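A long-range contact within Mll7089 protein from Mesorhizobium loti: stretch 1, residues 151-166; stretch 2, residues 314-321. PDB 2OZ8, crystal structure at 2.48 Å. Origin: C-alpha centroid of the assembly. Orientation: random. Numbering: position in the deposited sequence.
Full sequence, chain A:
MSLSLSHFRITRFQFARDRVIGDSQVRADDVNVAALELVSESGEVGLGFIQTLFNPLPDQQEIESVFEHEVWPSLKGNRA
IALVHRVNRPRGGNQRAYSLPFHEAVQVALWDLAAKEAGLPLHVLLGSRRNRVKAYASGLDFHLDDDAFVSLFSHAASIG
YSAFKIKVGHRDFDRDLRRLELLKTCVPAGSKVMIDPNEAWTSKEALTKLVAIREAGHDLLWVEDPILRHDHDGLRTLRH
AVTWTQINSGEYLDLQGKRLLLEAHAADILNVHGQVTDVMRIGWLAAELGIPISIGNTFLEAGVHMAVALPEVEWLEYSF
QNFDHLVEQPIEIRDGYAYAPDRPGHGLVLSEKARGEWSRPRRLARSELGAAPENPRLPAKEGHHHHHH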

ATOM      1  N   SER A 151     -20.650   8.709  45.444  1.00 42.69           N
ATOM      2  CA  SER A 151     -21.972   9.206  45.644  1.00 42.80           C
ATOM      3  C   SER A 151     -22.767   9.226  44.316  1.00 42.08           C
ATOM      4  O   SER A 151     -23.899   8.729  44.249  1.00 42.49           O
ATOM      5  N   LEU A 152     -22.161   9.755  43.247  1.00 41.15           N
ATOM      6  CA  LEU A 152     -22.794   9.749  41.917  1.00 39.92           C
ATOM      7  C   LEU A 152     -22.978   8.308  41.388  1.00 39.53           C
ATOM      8  O   LEU A 152     -24.092   7.935  40.949  1.00 38.62           O
ATOM      9  N   PHE A 153     -21.908   7.491  41.452  1.00 38.46           N
ATOM     10  CA  PHE A 153     -21.987   6.159  40.854  1.00 39.07           C
ATOM     11  C   PHE A 153     -22.852   5.195  41.642  1.00 40.02           C
ATOM     12  O   PHE A 153     -23.551   4.400  41.049  1.00 40.06           O
ATOM     13  N   SER A 154     -22.875   5.293  42.971  1.00 41.23           N
ATOM     14  CA  SER A 154     -23.854   4.492  43.701  1.00 42.20           C
ATOM     15  C   SER A 154     -25.314   5.030  43.555  1.00 42.16           C
ATOM     16  O   SER A 154     -26.269   4.244  43.493  1.00 42.20           O
ATOM     17  N   HIS A 155     -25.508   6.335  43.439  1.00 42.04           N
ATOM     18  CA  HIS A 155     -26.816   6.769  42.949  1.00 43.31           C
ATOM     19  C   HIS A 155     -27.179   6.152  41.575  1.00 43.65           C
ATOM     20  O   HIS A 155     -28.269   5.583  41.430  1.00 45.07           O
ATOM     21  N   ALA A 156     -26.296   6.215  40.572  1.00 42.86           N
ATOM     22  CA  ALA A 156     -26.659   5.587  39.291  1.00 42.75           C
ATOM     23  C   ALA A 156     -27.070   4.095  39.426  1.00 43.00           C
ATOM     24  O   ALA A 156     -28.073   3.654  38.826  1.00 42.86           O
ATOM     25  N   ALA A 157     -26.301   3.319  40.184  1.00 43.34           N
ATOM     26  CA  ALA A 157     -26.652   1.911  40.418  1.00 44.39           C
ATOM     27  C   ALA A 157     -28.009   1.770  41.143  1.00 45.44           C
ATOM     28  O   ALA A 157     -28.830   0.895  40.765  1.00 45.96           O
ATOM     29  N   SER A 158     -28.255   2.628  42.145  1.00 46.19           N
ATOM     30  CA  SER A 158     -29.557   2.656  42.878  1.00 47.25           C
ATOM     31  C   SER A 158     -30.760   2.583  41.969  1.00 47.22           C
ATOM     32  O   SER A 158     -31.695   1.832  42.256  1.00 47.17           O
ATOM     33  N   ILE A 159     -30.735   3.410  40.906  1.00 46.58           N
ATOM     34  CA  ILE A 159     -31.866   3.572  39.976  1.00 44.72           C
ATOM     35  C   ILE A 159     -31.690   2.787  38.659  1.00 44.81           C
ATOM     36  O   ILE A 159     -32.384   3.037  37.680  1.00 45.91           O
ATOM     37  N   GLY A 160     -30.763   1.848  38.611  1.00 43.77           N
ATOM     38  CA  GLY A 160     -30.867   0.812  37.579  1.00 43.59           C
ATOM     39  C   GLY A 160     -29.948   0.834  36.378  1.00 42.83           C
ATOM     40  O   GLY A 160     -30.151   0.052  35.448  1.00 42.80           O
ATOM     41  N   TYR A 161     -28.959   1.732  36.389  1.00 42.03           N
ATOM     42  CA  TYR A 161     -27.810   1.655  35.464  1.00 40.79           C
ATOM     43  C   TYR A 161     -27.022   0.404  35.751  1.00 40.48           C
ATOM     44  O   TYR A 161     -26.902  -0.016  36.911  1.00 41.61           O
ATOM     45  N   SER A 162     -26.501  -0.212  34.704  1.00 40.15           N
ATOM     46  CA  SER A 162     -25.642  -1.391  34.838  1.00 39.52           C
ATOM     47  C   SER A 162     -24.362  -1.174  34.055  1.00 39.46           C
ATOM     48  O   SER A 162     -23.489  -2.044  34.025  1.00 39.46           O
ATOM     49  N   ALA A 163     -24.241   0.008  33.436  1.00 38.74           N
ATOM     50  CA  ALA A 163     -23.020   0.398  32.744  1.00 37.66           C
ATOM     51  C   ALA A 163     -22.585   1.817  33.159  1.00 37.39           C
ATOM     52  O   ALA A 163     -23.436   2.712  33.308  1.00 38.24           O
ATOM     53  N   PHE A 164     -21.272   2.017  33.323  1.00 36.05           N
ATOM     54  CA  PHE A 164     -20.684   3.170  34.021  1.00 34.84           C
ATOM     55  C   PHE A 164     -19.404   3.608  33.303  1.00 35.61           C
ATOM     56  O   PHE A 164     -18.575   2.777  32.994  1.00 35.17           O
ATOM     57  N   LYS A 165     -19.254   4.906  33.024  1.00 36.28           N
ATOM     58  CA  LYS A 165     -18.044   5.437  32.401  1.00 36.63           C
ATOM     59  C   LYS A 165     -17.384   6.462  33.299  1.00 36.69           C
ATOM     60  O   LYS A 165     -18.038   7.389  33.777  1.00 37.30           O
ATOM     61  N   ILE A 166     -16.080   6.284  33.497  1.00 35.73           N
ATOM     62  CA  ILE A 166     -15.273   7.170  34.277  1.00 35.21           C
ATOM     63  C   ILE A 166     -14.164   7.756  33.442  1.00 35.18           C
ATOM     64  O   ILE A 166     -13.794   7.191  32.387  1.00 35.56           O
ATOM     65  N   GLU A 314     -26.233   0.790  20.213  1.00 37.80           N
ATOM     66  CA  GLU A 314     -26.787   0.143  21.405  1.00 38.77           C
ATOM     67  C   GLU A 314     -26.705   0.988  22.688  1.00 36.72           C
ATOM     68  O   GLU A 314     -27.405   0.705  23.656  1.00 36.81           O
ATOM     69  N   TRP A 315     -25.888   2.053  22.678  1.00 35.38           N
ATOM     70  CA  TRP A 315     -25.620   2.868  23.891  1.00 34.41           C
ATOM     71  C   TRP A 315     -25.739   4.377  23.717  1.00 33.84           C
ATOM     72  O   TRP A 315     -25.310   4.953  22.729  1.00 34.59           O
ATOM     73  N   LEU A 316     -26.320   5.010  24.708  1.00 34.30           N
ATOM     74  CA  LEU A 316     -26.446   6.462  24.764  1.00 35.55           C
ATOM     75  C   LEU A 316     -25.874   6.978  26.102  1.00 35.18           C
ATOM     76  O   LEU A 316     -26.155   6.416  27.155  1.00 35.14           O
ATOM     77  N   GLU A 317     -25.070   8.027  26.042  1.00 35.03           N
ATOM     78  CA  GLU A 317     -24.450   8.589  27.226  1.00 35.03           C
ATOM     79  C   GLU A 317     -25.398   9.480  28.032  1.00 35.95           C
ATOM     80  O   GLU A 317     -26.043  10.387  27.470  1.00 36.34           O
ATOM     81  N   TYR A 318     -25.445   9.269  29.348  1.00 36.15           N
ATOM     82  CA  TYR A 318     -26.161  10.207  30.248  1.00 36.34           C
ATOM     83  C   TYR A 318     -25.277  10.644  31.437  1.00 35.95           C
ATOM     84  O   TYR A 318     -24.682   9.804  32.099  1.00 36.35           O
ATOM     85  N   SER A 319     -25.224  11.943  31.715  1.00 35.30           N
ATOM     86  CA  SER A 319     -24.200  12.501  32.603  1.00 35.47           C
ATOM     87  C   SER A 319     -24.736  13.255  33.830  1.00 35.27           C
ATOM     88  O   SER A 319     -24.002  13.940  34.515  1.00 33.45           O
ATOM     89  N   PHE A 320     -26.036  13.115  34.087  1.00 35.78           N
ATOM     90  CA  PHE A 320     -26.643  13.698  35.270  1.00 35.90           C
ATOM     91  C   PHE A 320     -26.444  15.206  35.375  1.00 35.62           C
ATOM     92  O   PHE A 320     -26.377  15.721  36.471  1.00 35.12           O
ATOM     93  N   GLN A 321     -26.384  15.914  34.255  1.00 36.46           N
ATOM     94  CA  GLN A 321     -26.234  17.387  34.316  1.00 37.61           C
ATOM     95  C   GLN A 321     -27.525  18.118  34.845  1.00 38.35           C
ATOM     96  O   GLN A 321     -28.642  17.586  34.736  1.00 38.58           O
TER

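Side-chain packing between residues 151-166, a helix, a turn and the start of a strand, and residues 314-321, a strand leading into a loop. The contact buries 406 Å², both sides summed, and joins residues at least 152 positions apart in one chain. Its centre is Phe320, which loses more area to the other stretch than any other residue here. The backbone of Phe320 has positive phi and psi (57/32), its CA-to-CB bond points toward the helical stretch, and chi1 of -56° (m) with chi2 of -90° carries the ring among Leu152, Ala156, Ile159 and Tyr161. Ala156 also points toward the other stretch, and its short side chain lets the ring approach closely: Ala156 CB lies 3.8 Å from Phe320 CZ. Leu152, one helical turn earlier, starts sideways, but its chi1 t, chi2 t conformation (-173°, 161°) brings the end of the side chain nearer, with Leu152 CD2 4.2 Å from Phe320 CD2. Ile159, the first residue to leave helical phi/psi, takes chi1 p (71°) and chi2 t (-170°); this extends Ile159 CD1 to the edge of the Phe320 ring, 4.4 Å from Phe320 CE1. His155 points toward the other stretch as well, but makes no close contact with it.

Beyond the helix, Gly160 has phi/psi of 106/8, where a CB would be jammed against the carbonyl O of Ile159; nothing of the other stretch comes near that position, so the local backbone accounts for the glycine. The turn is held by backbone hydrogen bonds from Gly160 N to Ala157 O (3.0 Å) and from Tyr161 N to Ala156 O (3.2 Å). Tyr161 then points toward the partner stretch with chi1 -69° (m) and chi2 -91°. The edge of Phe320 is directed toward the face of Tyr161 in an offset edge-to-face pair, with ring centroids 5.4 Å apart and planes at 62°; the closest atoms are Tyr161 CE2 and Phe320 CZ, at 3.6 Å. The same tyrosine reaches Tyr318, whose chi1 of -178° (t) and chi2 of 73° place Tyr318 CD2 3.3 Å from Tyr161 OH. Tyr161 thus touches two aromatic residues of the other stretch.

Along the strand of the first stretch, Ala163 and Lys165 point toward the second, while the intervening Phe164 is out of reach, as expected for alternating strand side chains. Trp315, with chi1 -63° (m) and chi2 101°, spans a CA separation of 9.6 Å from Ala163 by the length of its indole, so that Trp315 CH2 meets Ala163 CB at 3.5 Å. Lys165 and Glu317 supply the polar contact, a buried salt bridge with a weak hydrogen bond from Lys165 NZ to Glu317 OE2 (3.1 Å). Glu317 leaves its backbone sideways, but chi1 and chi2 both t (-172°, 176°) extend the chain and bring its carboxylate nearer the lysine. Lys165 begins with chi1 t (-171°), then bends through chi2 of -144°, between wells, and chi3 m (-74°). Both charged groups have further hydrogen-bond partners elsewhere in the structure.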

ATOM      1  CB  SER A 151     -21.888  10.562  46.323  1.00 42.72           C
ATOM      2  OG  SER A 151     -23.151  11.141  46.226  1.00 47.22           O
ATOM      3  CB  LEU A 152     -21.945  10.587  40.954  1.00 40.31           C
ATOM      4  CG  LEU A 152     -22.486  10.857  39.544  1.00 41.53           C
ATOM      5  CD1 LEU A 152     -21.735  12.058  38.951  1.00 39.25           C
ATOM      6  CD2 LEU A 152     -22.398   9.612  38.605  1.00 40.32           C
ATOM      7  CB  PHE A 153     -20.626   5.570  40.435  1.00 38.45           C
ATOM      8  CG  PHE A 153     -20.056   6.217  39.191  1.00 36.83           C
ATOM      9  CD1 PHE A 153     -20.611   5.986  37.949  1.00 39.36           C
ATOM     10  CD2 PHE A 153     -18.981   7.058  39.267  1.00 38.64           C
ATOM     11  CE1 PHE A 153     -20.102   6.583  36.809  1.00 39.10           C
ATOM     12  CE2 PHE A 153     -18.478   7.692  38.130  1.00 39.96           C
ATOM     13  CZ  PHE A 153     -19.036   7.454  36.914  1.00 39.40           C
ATOM     14  CB  SER A 154     -23.429   4.273  45.148  1.00 42.10           C
ATOM     15  OG  SER A 154     -23.410   5.508  45.797  1.00 44.85           O
ATOM     16  CB  HIS A 155     -26.965   8.282  42.884  1.00 43.36           C
ATOM     17  CG  HIS A 155     -28.363   8.715  42.548  1.00 46.15           C
ATOM     18  ND1 HIS A 155     -28.696   9.337  41.361  1.00 46.88           N
ATOM     19  CD2 HIS A 155     -29.523   8.577  43.241  1.00 47.64           C
ATOM     20  CE1 HIS A 155     -29.994   9.581  41.350  1.00 48.09           C
ATOM     21  NE2 HIS A 155     -30.518   9.131  42.479  1.00 47.51           N
ATOM     22  CB  ALA A 156     -25.578   5.764  38.241  1.00 41.55           C
ATOM     23  CB  ALA A 157     -25.539   1.158  41.144  1.00 43.35           C
ATOM     24  CB  SER A 158     -29.756   3.949  43.657  1.00 46.85           C
ATOM     25  OG  SER A 158     -29.113   3.878  44.884  1.00 51.29           O
ATOM     26  CB  ILE A 159     -32.114   5.069  39.660  1.00 45.49           C
ATOM     27  CG1 ILE A 159     -30.979   5.628  38.769  1.00 43.66           C
ATOM     28  CG2 ILE A 159     -32.323   5.904  40.988  1.00 41.72           C
ATOM     29  CD1 ILE A 159     -30.996   7.115  38.608  1.00 44.90           C
ATOM     30  CB  TYR A 161     -26.918   2.900  35.579  1.00 39.52           C
ATOM     31  CG  TYR A 161     -27.617   4.152  35.048  1.00 39.03           C
ATOM     32  CD1 TYR A 161     -27.484   4.546  33.692  1.00 36.76           C
ATOM     33  CD2 TYR A 161     -28.443   4.937  35.903  1.00 40.21           C
ATOM     34  CE1 TYR A 161     -28.163   5.702  33.190  1.00 36.10           C
ATOM     35  CE2 TYR A 161     -29.111   6.077  35.432  1.00 39.85           C
ATOM     36  CZ  TYR A 161     -28.983   6.446  34.068  1.00 39.54           C
ATOM     37  OH  TYR A 161     -29.657   7.564  33.638  1.00 37.74           O
ATOM     38  CB  SER A 162     -26.360  -2.632  34.355  1.00 40.03           C
ATOM     39  OG  SER A 162     -26.873  -2.464  33.034  1.00 42.54           O
ATOM     40  CB  ALA A 163     -23.217   0.283  31.225  1.00 37.51           C
ATOM     41  CB  PHE A 164     -20.333   2.782  35.478  1.00 33.84           C
ATOM     42  CG  PHE A 164     -21.512   2.249  36.255  1.00 33.46           C
ATOM     43  CD1 PHE A 164     -22.430   3.125  36.848  1.00 31.60           C
ATOM     44  CD2 PHE A 164     -21.766   0.889  36.324  1.00 33.31           C
ATOM     45  CE1 PHE A 164     -23.567   2.657  37.484  1.00 29.57           C
ATOM     46  CE2 PHE A 164     -22.964   0.397  36.992  1.00 32.49           C
ATOM     47  CZ  PHE A 164     -23.830   1.288  37.554  1.00 30.48           C
ATOM     48  CB  LYS A 165     -18.335   6.080  31.055  1.00 36.79           C
ATOM     49  CG  LYS A 165     -17.078   6.456  30.280  1.00 37.86           C
ATOM     50  CD  LYS A 165     -17.246   7.772  29.472  1.00 40.89           C
ATOM     51  CE  LYS A 165     -18.098   7.591  28.272  1.00 42.59           C
ATOM     52  NZ  LYS A 165     -18.201   8.744  27.330  1.00 44.61           N
ATOM     53  CB  ILE A 166     -14.691   6.466  35.524  1.00 35.86           C
ATOM     54  CG1 ILE A 166     -13.735   5.347  35.113  1.00 33.78           C
ATOM     55  CG2 ILE A 166     -15.878   5.969  36.429  1.00 34.96           C
ATOM     56  CD1 ILE A 166     -13.020   4.676  36.269  1.00 35.57           C
ATOM     57  CB  GLU A 314     -26.247  -1.319  21.533  1.00 38.62           C
ATOM     58  CG  GLU A 314     -25.192  -1.622  22.574  1.00 42.58           C
ATOM     59  CD  GLU A 314     -24.953  -3.148  22.820  1.00 45.03           C
ATOM     60  OE1 GLU A 314     -25.633  -3.753  23.703  1.00 49.90           O
ATOM     61  OE2 GLU A 314     -24.061  -3.732  22.157  1.00 50.48           O
ATOM     62  CB  TRP A 315     -24.261   2.567  24.505  1.00 33.49           C
ATOM     63  CG  TRP A 315     -24.081   1.184  25.013  1.00 33.98           C
ATOM     64  CD1 TRP A 315     -23.421   0.160  24.395  1.00 31.06           C
ATOM     65  CD2 TRP A 315     -24.518   0.674  26.312  1.00 33.45           C
ATOM     66  NE1 TRP A 315     -23.455  -0.980  25.214  1.00 31.89           N
ATOM     67  CE2 TRP A 315     -24.118  -0.689  26.387  1.00 32.64           C
ATOM     68  CE3 TRP A 315     -25.216   1.241  27.399  1.00 30.54           C
ATOM     69  CZ2 TRP A 315     -24.374  -1.502  27.538  1.00 33.11           C
ATOM     70  CZ3 TRP A 315     -25.522   0.426  28.519  1.00 31.76           C
ATOM     71  CH2 TRP A 315     -25.079  -0.933  28.581  1.00 32.44           C
ATOM     72  CB  LEU A 316     -27.935   6.882  24.604  1.00 36.18           C
ATOM     73  CG  LEU A 316     -28.216   8.354  24.923  1.00 36.57           C
ATOM     74  CD1 LEU A 316     -29.393   8.847  24.178  1.00 36.57           C
ATOM     75  CD2 LEU A 316     -28.436   8.498  26.482  1.00 40.24           C
ATOM     76  CB  GLU A 317     -23.200   9.395  26.823  1.00 34.64           C
ATOM     77  CG  GLU A 317     -22.371   9.873  28.015  1.00 34.76           C
ATOM     78  CD  GLU A 317     -21.126  10.559  27.632  1.00 38.28           C
ATOM     79  OE1 GLU A 317     -21.011  10.911  26.448  1.00 44.49           O
ATOM     80  OE2 GLU A 317     -20.257  10.771  28.494  1.00 37.18           O
ATOM     81  CB  TYR A 318     -27.509   9.637  30.734  1.00 37.00           C
ATOM     82  CG  TYR A 318     -28.236  10.639  31.600  1.00 38.14           C
ATOM     83  CD1 TYR A 318     -28.843  11.769  31.042  1.00 37.80           C
ATOM     84  CD2 TYR A 318     -28.232  10.505  32.990  1.00 40.30           C
ATOM     85  CE1 TYR A 318     -29.436  12.739  31.846  1.00 37.98           C
ATOM     86  CE2 TYR A 318     -28.822  11.470  33.823  1.00 39.86           C
ATOM     87  CZ  TYR A 318     -29.428  12.559  33.239  1.00 39.62           C
ATOM     88  OH  TYR A 318     -29.988  13.467  34.058  1.00 38.80           O
ATOM     89  CB  SER A 319     -23.256  13.387  31.814  1.00 35.07           C
ATOM     90  OG  SER A 319     -22.448  12.608  30.935  1.00 36.60           O
ATOM     91  CB  PHE A 320     -26.158  12.967  36.553  1.00 34.91           C
ATOM     92  CG  PHE A 320     -26.423  11.504  36.514  1.00 34.24           C
ATOM     93  CD1 PHE A 320     -27.605  11.000  36.999  1.00 31.01           C
ATOM     94  CD2 PHE A 320     -25.484  10.613  35.944  1.00 34.49           C
ATOM     95  CE1 PHE A 320     -27.871   9.667  36.943  1.00 30.67           C
ATOM     96  CE2 PHE A 320     -25.756   9.246  35.878  1.00 32.91           C
ATOM     97  CZ  PHE A 320     -26.954   8.784  36.359  1.00 32.79           C
ATOM     98  CB  GLN A 321     -25.748  17.918  32.972  1.00 37.33           C
ATOM     99  CG  GLN A 321     -24.302  17.505  32.666  1.00 37.48           C
ATOM    100  CD  GLN A 321     -23.925  17.687  31.221  1.00 39.73           C
ATOM    101  OE1 GLN A 321     -22.985  18.421  30.912  1.00 38.80           O
ATOM    102  NE2 GLN A 321     -24.661  17.011  30.310  1.00 39.12           N
TER